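PDB 4CZX: Pab-dependent poly(a)-specific ribonuclease subunit PAN2 from Neurospora crassa, which probably shortens mRNA poly(A) tails as the catalytic subunit of the PAN deadenylation complex, here represented by its N-terminal WD40 beta-propeller domain. Local coordinates for residues A[41-46]-A[51-56]; A[127-130]-A[136-139]; A[154-159]-A[173-178]. All coordinates share one frame; numbering follows the deposited sequence. Where two conformers were deposited one is given.

The fragment folds as a seven-bladed WD40 beta-propeller, and the three contacts follow one another along the chain, none enclosing or crossing another. Interaction 1 closes a four-residue connection between the two middle strands of the predicted first WD repeat. Interaction 2, its centre about 24 Å from that of interaction 1, does the same for the predicted third repeat; five residues lie between its segments, of which 132-134 form the turn. Interaction 3 belongs to the predicted fourth repeat and bridges thirteen residues, passing over strand 165-169 to join the first and third strands of that blade. Interactions 2 and 3 touch where Ala130 packs on Tyr156 and Leu159, tying adjacent blades, whereas interaction 1 stands apart.

Interaction 1: residues A[41-46]-A[51-56]; sequences LLWIGT and AGSFIG
Leu41-Gly45 and Ala51-Ile55 form an antiparallel hairpin, the two middle strands of the four-stranded blade 32-66, in the predicted first WD repeat, with their axes 155° apart in direction. Leu42 pairs with Phe54 and Ile44 with Gly52 as hydrogen-bonded pairs; Leu42 N to Phe54 O is 2.8 Å, while the return bond from Phe54 N to Leu42 O is more bent. Leu41, Trp43 and Gly45 meet Ile55, Ser53 and Ala51 in the non-hydrogen-bonded pairs.

On the face bearing Trp43, a CH-pi contact dominates. Ser53 CB sits 3.3 Å from the centroid of the six-membered ring of Trp43, almost exactly over it. The indole is laid against its neighbour because its CG is anti to the carbonyl carbon (chi1 -69°) and the ring is turned nearly broadside at chi2. Serine is small enough to rest there, and its OG is bonded to Thr63; Trp43 NE1 reaches Asp36. Ala51 CB touches the ring edge, 4.2 Å from Trp43 CE3, and toward the other end of the hairpin Leu41 CD2 lies 3.7 Å from Ile55 CG1.

On the other face, Ile44 CD1 comes obliquely to the Phe54 ring, 3.8 Å from CE1, the side chains crossing at about a right angle. A CB on Gly52 would fall only 3.3 Å from Phe54 CE1, consistent with a bare residue here.

Four main-chain bonds close the hairpin, Trp43, Gly45 and Ala51 turn theirs outward to residues such as Ala34, Thr32 and Phe65, both faces are largely apolar, and the indole N-H and serine hydroxyl are satisfied by neighbouring residues, as suits a buried blade interior.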
# COMPACT_ATOMS: atom_id res chain seq x y z
N LEU A 41 7.19 -27.53 20.53
CA LEU A 41 6.31 -26.80 19.61
C LEU A 41 5.18 -27.66 19.05
O LEU A 41 5.37 -28.84 18.73
CB LEU A 41 7.11 -26.21 18.45
CG LEU A 41 8.19 -25.19 18.83
CD1 LEU A 41 8.94 -24.72 17.59
CD2 LEU A 41 7.56 -24.02 19.58
N LEU A 42 4.01 -27.05 18.94
CA LEU A 42 2.92 -27.58 18.13
C LEU A 42 2.69 -26.65 16.94
O LEU A 42 2.54 -25.43 17.11
CB LEU A 42 1.64 -27.73 18.94
CG LEU A 42 0.42 -28.28 18.19
CD1 LEU A 42 0.60 -29.75 17.83
CD2 LEU A 42 -0.85 -28.08 19.00
N TRP A 43 2.68 -27.22 15.74
CA TRP A 43 2.47 -26.44 14.52
C TRP A 43 1.06 -26.62 13.95
O TRP A 43 0.54 -27.74 13.90
CB TRP A 43 3.51 -26.83 13.47
CG TRP A 43 4.90 -26.38 13.85
CD1 TRP A 43 5.78 -27.04 14.66
CD2 TRP A 43 5.55 -25.16 13.47
NE1 TRP A 43 6.95 -26.31 14.79
CE2 TRP A 43 6.83 -25.16 14.06
CE3 TRP A 43 5.18 -24.07 12.66
CZ2 TRP A 43 7.74 -24.11 13.88
CZ3 TRP A 43 6.09 -23.03 12.48
CH2 TRP A 43 7.35 -23.06 13.09
N ILE A 44 0.46 -25.51 13.52
CA ILE A 44 -0.91 -25.51 12.98
C ILE A 44 -0.92 -24.80 11.63
O ILE A 44 -0.36 -23.71 11.50
CB ILE A 44 -1.90 -24.81 13.94
CG1 ILE A 44 -1.81 -25.42 15.34
CG2 ILE A 44 -3.34 -24.80 13.39
CD1 ILE A 44 -2.68 -24.74 16.37
N GLY A 45 -1.55 -25.41 10.62
CA GLY A 45 -1.63 -24.77 9.32
C GLY A 45 -3.01 -24.22 9.01
O GLY A 45 -4.00 -24.73 9.52
N THR A 46 -3.08 -23.17 8.18
CA THR A 46 -4.37 -22.61 7.73
C THR A 46 -4.70 -23.00 6.29
O THR A 46 -3.84 -23.49 5.56
CB THR A 46 -4.42 -21.04 7.79
OG1 THR A 46 -3.70 -20.49 6.68
CG2 THR A 46 -3.84 -20.49 9.11
N ALA A 51 1.51 -20.81 8.65
CA ALA A 51 1.99 -21.73 9.67
C ALA A 51 2.11 -20.97 10.98
O ALA A 51 2.73 -19.89 11.02
CB ALA A 51 3.35 -22.31 9.28
N GLY A 52 1.49 -21.50 12.03
CA GLY A 52 1.67 -20.95 13.36
C GLY A 52 2.28 -21.98 14.30
O GLY A 52 1.87 -23.14 14.27
N SER A 53 3.24 -21.57 15.12
CA SER A 53 3.84 -22.46 16.12
C SER A 53 3.50 -21.98 17.53
O SER A 53 3.41 -20.77 17.79
CB SER A 53 5.36 -22.55 15.94
OG SER A 53 6.00 -21.33 16.30
N PHE A 54 3.33 -22.94 18.44
CA PHE A 54 2.90 -22.68 19.81
C PHE A 54 3.67 -23.54 20.82
O PHE A 54 3.89 -24.73 20.59
CB PHE A 54 1.39 -22.93 19.92
CG PHE A 54 0.58 -22.08 18.97
CD1 PHE A 54 0.30 -22.53 17.69
CD2 PHE A 54 0.12 -20.83 19.36
CE1 PHE A 54 -0.44 -21.75 16.81
CE2 PHE A 54 -0.61 -20.04 18.48
CZ PHE A 54 -0.89 -20.51 17.21
N ILE A 55 4.07 -22.93 21.94
CA ILE A 55 4.96 -23.57 22.91
C ILE A 55 4.25 -24.18 24.09
O ILE A 55 3.42 -23.53 24.74
CB ILE A 55 5.99 -22.56 23.51
CG1 ILE A 55 6.70 -21.76 22.42
CG2 ILE A 55 6.99 -23.28 24.42
CD1 ILE A 55 7.36 -20.50 22.95
N GLY A 56 4.59 -25.43 24.39
CA GLY A 56 4.18 -26.05 25.63
C GLY A 56 2.71 -26.39 25.67
O GLY A 56 1.99 -26.18 24.70

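Interaction 2: residues A[127-130]-A[136-139]; sequences ILVA and MLVI
Peptide groups are the flat groups that join Ile127-Ala130 to Met136-Ile139, the central hairpin of a WD40 propeller blade. Ile139 N meets Ile127 O in its carbonyl plane at 2.9 Å, and Leu137 N approaches Val129 O in plane as well; Val129 N instead comes to Leu137 O nearly head-on, at 2.8 Å. With Ile127 N to Ile139 O, these make two hydrogen-bonded pairs, Ile127 with Ile139 and Val129 with Leu137.

The side chains of those four residues share one face of the sheet. Ile127 and Ile139 stand side by side, CG1 of Ile127 being 3.6 Å from CB of Ile139. CG1 of Ile127 is brought there by lying between its backbone N and carbonyl carbon (chi1 56°). Next to them, Val129 CG1 reaches Ile139 CD1. Beta-branched isoleucine and valine suit this place, since they favour extended backbone and fill the space beside a strand; Met117 of strand 114-119 touches both Ile127 and Val129.

Leu128 and Val138 occupy the opposite face as a non-hydrogen-bonded pair. Leu128 also packs on Leu159 of the next blade. Across the pair, Leu128 CD1 approaches Val138 CG2 to 4.2 Å.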
# COMPACT_ATOMS: atom_id res chain seq x y z
N ILE A 127 13.52 -36.36 1.23
CA ILE A 127 12.09 -36.60 1.30
C ILE A 127 11.49 -37.01 -0.04
O ILE A 127 12.03 -36.70 -1.10
CB ILE A 127 11.32 -35.37 1.82
CG1 ILE A 127 11.61 -34.14 0.94
CG2 ILE A 127 11.63 -35.11 3.28
CD1 ILE A 127 10.81 -32.91 1.36
N LEU A 128 10.37 -37.72 0.04
CA LEU A 128 9.56 -38.05 -1.12
C LEU A 128 8.30 -37.21 -1.06
O LEU A 128 7.68 -37.11 -0.01
CB LEU A 128 9.21 -39.54 -1.12
CG LEU A 128 8.22 -40.02 -2.18
CD1 LEU A 128 8.83 -39.99 -3.58
CD2 LEU A 128 7.72 -41.44 -1.84
N VAL A 129 7.91 -36.59 -2.17
CA VAL A 129 6.68 -35.81 -2.16
C VAL A 129 5.80 -36.29 -3.30
O VAL A 129 6.28 -36.66 -4.37
CB VAL A 129 6.93 -34.26 -2.25
CG1 VAL A 129 7.96 -33.80 -1.20
CG2 VAL A 129 7.33 -33.84 -3.65
N ALA A 130 4.50 -36.31 -3.03
CA ALA A 130 3.52 -36.85 -3.98
C ALA A 130 2.16 -36.22 -3.72
O ALA A 130 1.99 -35.46 -2.76
CB ALA A 130 3.44 -38.38 -3.87
N MET A 136 5.89 -38.12 -8.87
CA MET A 136 6.43 -37.92 -7.53
C MET A 136 7.80 -37.27 -7.65
O MET A 136 8.47 -37.41 -8.68
CB MET A 136 6.54 -39.24 -6.76
CG MET A 136 5.25 -40.04 -6.68
SD MET A 136 5.40 -41.44 -5.56
CE MET A 136 6.61 -42.45 -6.43
N LEU A 137 8.23 -36.56 -6.61
CA LEU A 137 9.54 -35.93 -6.63
C LEU A 137 10.34 -36.31 -5.40
O LEU A 137 9.79 -36.40 -4.30
CB LEU A 137 9.43 -34.41 -6.72
CG LEU A 137 8.72 -33.85 -7.95
CD1 LEU A 137 7.28 -33.49 -7.62
CD2 LEU A 137 9.48 -32.64 -8.49
N VAL A 138 11.62 -36.53 -5.60
CA VAL A 138 12.55 -36.79 -4.52
C VAL A 138 13.38 -35.51 -4.28
O VAL A 138 13.95 -34.95 -5.22
CB VAL A 138 13.47 -37.98 -4.84
CG1 VAL A 138 14.34 -38.30 -3.65
CG2 VAL A 138 12.65 -39.21 -5.24
N ILE A 139 13.42 -35.06 -3.03
CA ILE A 139 14.11 -33.81 -2.68
C ILE A 139 15.25 -34.03 -1.70
O ILE A 139 15.07 -34.68 -0.66
CB ILE A 139 13.11 -32.78 -2.08
CG1 ILE A 139 12.15 -32.28 -3.17
CG2 ILE A 139 13.84 -31.61 -1.43
CD1 ILE A 139 10.92 -31.52 -2.65

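Interaction 3: residues A[154-159]-A[173-178]; sequences DQYSFL and TVNILD
Asn175 ND2 is held by two acceptors of the facing segment, Asp154 OD2 at 2.9 Å and Tyr156 OH at 2.8 Å. The clasp lies within the blade of the predicted fourth WD repeat, where it links the entry to the first strand with the third strand across strand 165-169. Both bonds leave close to the amide plane, the one to the tyrosine being nearly straight (171° at the hydrogen). They thus use the two N-H groups of a single primary amide, and this is why asparagine fits. The Tyr156 ring stands almost perpendicular to the amide and receives it at its hydroxyl edge. Asp154 OD2, by contrast, is approached from above the carboxylate plane. The charge on Asp154 probably strengthens the bond it accepts from ND2.

Asn175 CG is anti to its carbonyl carbon (chi1 -69°), which carries the amide across to the two acceptors. Its other end is also occupied: OD1 accepts from Gln187 NE2 of strand 184-189, so the amide's rotation is fixed from both sides. A leucine in its place would probably leave Tyr156 OH and Asp154 OD2 without their shared donor and Gln187 without its acceptor, freeing the phenol and carboxylate to shift.

The second shell positions the tyrosine. Leu159 CD2 lies over one face of its ring, and Asp154 O is 3.6 Å above the opposite face, itself bonded to Thr152 OG1. The backbone of Tyr156 is hydrogen-bonded to Gly131 of the preceding blade. Just beyond, Ser157 and Phe158 both face Ala168 in a classic beta bulge. Leucine supplies the apolar side of the phenol's surroundings: Leu177 CD2 comes to 3.9 Å from Tyr156 OH.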
# COMPACT_ATOMS: atom_id res chain seq x y z
N ASP A 154 -0.58 -44.66 -9.02
CA ASP A 154 -1.45 -44.37 -7.89
C ASP A 154 -1.20 -42.97 -7.35
O ASP A 154 -0.05 -42.53 -7.25
CB ASP A 154 -1.26 -45.41 -6.78
CG ASP A 154 -1.72 -46.81 -7.21
OD1 ASP A 154 -2.83 -46.93 -7.77
OD2 ASP A 154 -0.97 -47.78 -6.98
N GLN A 155 -2.27 -42.26 -7.02
CA GLN A 155 -2.17 -40.93 -6.44
C GLN A 155 -2.33 -41.03 -4.93
O GLN A 155 -3.10 -41.85 -4.44
CB GLN A 155 -3.21 -40.00 -7.06
CG GLN A 155 -3.06 -39.87 -8.57
CD GLN A 155 -4.03 -38.89 -9.17
OE1 GLN A 155 -4.90 -38.36 -8.48
NE2 GLN A 155 -3.89 -38.62 -10.47
N TYR A 156 -1.57 -40.21 -4.20
CA TYR A 156 -1.45 -40.40 -2.76
C TYR A 156 -2.00 -39.26 -1.92
O TYR A 156 -1.81 -38.09 -2.25
CB TYR A 156 0.03 -40.64 -2.41
CG TYR A 156 0.58 -41.93 -2.99
CD1 TYR A 156 0.06 -43.15 -2.60
CD2 TYR A 156 1.61 -41.92 -3.92
CE1 TYR A 156 0.54 -44.35 -3.13
CE2 TYR A 156 2.11 -43.10 -4.44
CZ TYR A 156 1.57 -44.32 -4.04
OH TYR A 156 2.04 -45.50 -4.55
N SER A 157 -2.63 -39.61 -0.79
CA SER A 157 -3.06 -38.62 0.19
C SER A 157 -2.17 -38.54 1.44
O SER A 157 -2.18 -37.53 2.13
CB SER A 157 -4.50 -38.91 0.63
OG SER A 157 -5.38 -38.84 -0.47
N PHE A 158 -1.46 -39.63 1.73
CA PHE A 158 -0.54 -39.72 2.88
C PHE A 158 0.69 -40.51 2.51
O PHE A 158 0.62 -41.48 1.73
CB PHE A 158 -1.17 -40.42 4.10
CG PHE A 158 -2.34 -39.71 4.69
CD1 PHE A 158 -3.62 -39.99 4.24
CD2 PHE A 158 -2.18 -38.80 5.71
CE1 PHE A 158 -4.72 -39.34 4.78
CE2 PHE A 158 -3.27 -38.15 6.26
CZ PHE A 158 -4.54 -38.43 5.80
N LEU A 159 1.81 -40.12 3.11
CA LEU A 159 3.08 -40.85 3.04
C LEU A 159 3.72 -40.82 4.41
O LEU A 159 3.75 -39.77 5.05
CB LEU A 159 4.03 -40.22 2.01
CG LEU A 159 3.63 -40.22 0.53
CD1 LEU A 159 4.57 -39.33 -0.27
CD2 LEU A 159 3.67 -41.64 -0.00
N THR A 173 -6.66 -47.55 -0.65
CA THR A 173 -5.68 -48.63 -0.55
C THR A 173 -4.38 -48.07 0.01
O THR A 173 -4.12 -46.88 -0.07
CB THR A 173 -5.40 -49.29 -1.91
OG1 THR A 173 -4.96 -48.30 -2.84
CG2 THR A 173 -6.64 -49.95 -2.46
N VAL A 174 -3.56 -48.96 0.58
CA VAL A 174 -2.25 -48.56 1.04
C VAL A 174 -1.18 -49.30 0.24
O VAL A 174 -1.19 -50.52 0.19
CB VAL A 174 -2.07 -48.85 2.54
CG1 VAL A 174 -0.62 -48.53 2.97
CG2 VAL A 174 -3.05 -48.02 3.34
N ASN A 175 -0.29 -48.55 -0.40
CA ASN A 175 0.88 -49.16 -1.03
C ASN A 175 2.06 -49.15 -0.07
O ASN A 175 2.37 -48.12 0.53
CB ASN A 175 1.27 -48.43 -2.32
CG ASN A 175 0.27 -48.62 -3.43
OD1 ASN A 175 -0.49 -49.59 -3.44
ND2 ASN A 175 0.27 -47.71 -4.39
N ILE A 176 2.72 -50.29 0.08
CA ILE A 176 3.92 -50.36 0.89
C ILE A 176 5.12 -50.29 -0.05
O ILE A 176 5.37 -51.21 -0.84
CB ILE A 176 3.96 -51.65 1.72
CG1 ILE A 176 2.68 -51.74 2.55
CG2 ILE A 176 5.20 -51.69 2.63
CD1 ILE A 176 2.48 -53.08 3.18
N LEU A 177 5.84 -49.17 0.02
CA LEU A 177 6.90 -48.87 -0.93
C LEU A 177 8.29 -49.14 -0.36
O LEU A 177 8.58 -48.77 0.77
CB LEU A 177 6.83 -47.41 -1.37
CG LEU A 177 5.51 -46.83 -1.85
CD1 LEU A 177 5.74 -45.37 -2.24
CD2 LEU A 177 4.97 -47.62 -3.02
N ASP A 178 9.13 -49.77 -1.17
CA ASP A 178 10.53 -49.93 -0.81
C ASP A 178 11.13 -48.53 -0.64
O ASP A 178 11.02 -47.68 -1.52
CB ASP A 178 11.28 -50.73 -1.87
CG ASP A 178 12.72 -51.01 -1.48
OD1 ASP A 178 13.54 -50.07 -1.56
OD2 ASP A 178 13.01 -52.15 -1.10